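Local coordinates for esterase A (Caulobacter crescentus, PDB 5GKV), which is a penicillin-binding protein homolog of the beta-lactamase family, named esterase A, that probably hydrolyses ester substrates through a serine nucleophile, at residues F47-G51 with E52-D56. Sequence-based numbering, arbitrary orientation.
Sequences FAIEG and EVVVD
One methyl of V54, CG2, touches both F47 and I49 on one face of a tight hairpin. It lies at the edge of the F47 ring, near the ring plane and 4.0 Å from CD2, while I49 crosses V54 at about a right angle and brings CD1 to the same methyl. With chi1 at -66°, CG2 of V54 sits between its own backbone N and carbonyl carbon, 3.3 Å from F47 O. One residue further on, V55 pairs with F47, CB to CB at 4.0 Å. Branched and aromatic residues suit this face, where F24 covers I49, V54 and V55; on the other, A48 and V53 form a non-hydrogen-bonded pair, their CA atoms 4.0 Å apart, where the small A48 side chain fits.

The two valines come together in a classic beta bulge: V54 and V55 both lie opposite F47, whose carbonyl O accepts from both amides, V54 N at 2.7 Å in the carbonyl plane and V55 N at 3.1 Å. At the hairpin end, I49 and E52 exchange two backbone bonds around E50 and G51. Both turn residues have positive phi, which at G51 (81°) favours glycine; charged E50 and E52 suit the solvent-exposed turn. This is a two-residue beta hairpin with a type I' turn and a classic bulge just beyond it, in the antiparallel sheet of the serine beta-lactamase/penicillin-binding protein fold.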
loop_
_atom_site.group_PDB
_atom_site.type_symbol
_atom_site.label_atom_id
_atom_site.label_comp_id
_atom_site.label_asym_id
_atom_site.label_seq_id
_atom_site.Cartn_x
_atom_site.Cartn_y
_atom_site.Cartn_z
ATOM N N PHE A 47 -4.143 7.637 -14.322
ATOM C CA PHE A 47 -4.156 6.402 -15.090
ATOM C C PHE A 47 -3.019 6.470 -16.093
ATOM O O PHE A 47 -2.799 7.513 -16.716
ATOM C CB PHE A 47 -5.518 6.210 -15.791
ATOM C CG PHE A 47 -5.692 4.867 -16.424
ATOM C CD1 PHE A 47 -5.968 3.751 -15.643
ATOM C CD2 PHE A 47 -5.617 4.719 -17.801
ATOM C CE1 PHE A 47 -6.152 2.506 -16.229
ATOM C CE2 PHE A 47 -5.801 3.472 -18.396
ATOM C CZ PHE A 47 -6.058 2.367 -17.607
ATOM N N ALA A 48 -2.274 5.367 -16.220
ATOM C CA ALA A 48 -1.047 5.357 -17.001
ATOM C C ALA A 48 -1.047 4.183 -17.970
ATOM O O ALA A 48 -1.552 3.100 -17.665
ATOM C CB ALA A 48 0.201 5.282 -16.101
ATOM N N ILE A 49 -0.466 4.417 -19.142
ATOM C CA ILE A 49 -0.311 3.403 -20.176
ATOM C C ILE A 49 1.172 3.287 -20.446
ATOM O O ILE A 49 1.815 4.281 -20.801
ATOM C CB ILE A 49 -1.074 3.763 -21.461
ATOM C CG1 ILE A 49 -2.577 3.797 -21.196
ATOM C CG2 ILE A 49 -0.745 2.760 -22.565
ATOM C CD1 ILE A 49 -3.384 4.342 -22.365
ATOM N N GLU A 50 1.716 2.088 -20.251
ATOM C CA GLU A 50 3.144 1.829 -20.401
ATOM C C GLU A 50 3.971 2.864 -19.648
ATOM O O GLU A 50 4.933 3.429 -20.173
ATOM C CB GLU A 50 3.523 1.760 -21.878
ATOM C CG GLU A 50 2.688 0.708 -22.596
ATOM C CD GLU A 50 2.968 0.611 -24.076
ATOM O OE1 GLU A 50 3.483 1.587 -24.659
ATOM O OE2 GLU A 50 2.664 -0.454 -24.653
ATOM N N GLY A 51 3.577 3.131 -18.401
ATOM C CA GLY A 51 4.312 4.022 -17.534
ATOM C C GLY A 51 4.069 5.501 -17.744
ATOM O O GLY A 51 4.571 6.311 -16.952
ATOM N N GLU A 52 3.321 5.879 -18.779
ATOM C CA GLU A 52 3.045 7.267 -19.121
ATOM C C GLU A 52 1.680 7.651 -18.565
ATOM O O GLU A 52 0.674 7.059 -18.962
ATOM C CB GLU A 52 3.033 7.422 -20.639
ATOM C CG GLU A 52 4.310 6.946 -21.315
ATOM C CD GLU A 52 4.736 7.858 -22.450
ATOM O OE1 GLU A 52 3.872 8.620 -22.957
ATOM O OE2 GLU A 52 5.915 7.771 -22.854
ATOM N N VAL A 53 1.634 8.665 -17.697
ATOM C CA VAL A 53 0.347 9.128 -17.169
ATOM C C VAL A 53 -0.468 9.740 -18.306
ATOM O O VAL A 53 -0.011 10.671 -18.976
ATOM C CB VAL A 53 0.559 10.132 -16.028
ATOM C CG1 VAL A 53 -0.772 10.762 -15.616
ATOM C CG2 VAL A 53 1.214 9.443 -14.831
ATOM N N VAL A 54 -1.676 9.215 -18.541
ATOM C CA VAL A 54 -2.543 9.759 -19.581
ATOM C C VAL A 54 -3.770 10.467 -19.012
ATOM O O VAL A 54 -4.282 11.397 -19.649
ATOM C CB VAL A 54 -2.964 8.683 -20.606
ATOM C CG1 VAL A 54 -1.756 8.201 -21.400
ATOM C CG2 VAL A 54 -3.661 7.511 -19.927
ATOM N N VAL A 55 -4.252 10.070 -17.839
ATOM C CA VAL A 55 -5.328 10.766 -17.142
ATOM C C VAL A 55 -4.782 11.198 -15.795
ATOM O O VAL A 55 -4.160 10.398 -15.093
ATOM C CB VAL A 55 -6.566 9.874 -16.942
ATOM C CG1 VAL A 55 -7.670 10.637 -16.161
ATOM C CG2 VAL A 55 -7.082 9.339 -18.278
ATOM N N ASP A 56 -5.007 12.455 -15.435
ATOM C CA ASP A 56 -4.592 12.954 -14.126
ATOM C C ASP A 56 -5.595 14.037 -13.743
ATOM O O ASP A 56 -5.459 15.187 -14.173
ATOM C CB ASP A 56 -3.156 13.470 -14.179
ATOM C CG ASP A 56 -2.713 14.126 -12.884
ATOM O OD1 ASP A 56 -3.311 13.839 -11.827
ATOM O OD2 ASP A 56 -1.751 14.940 -12.929
#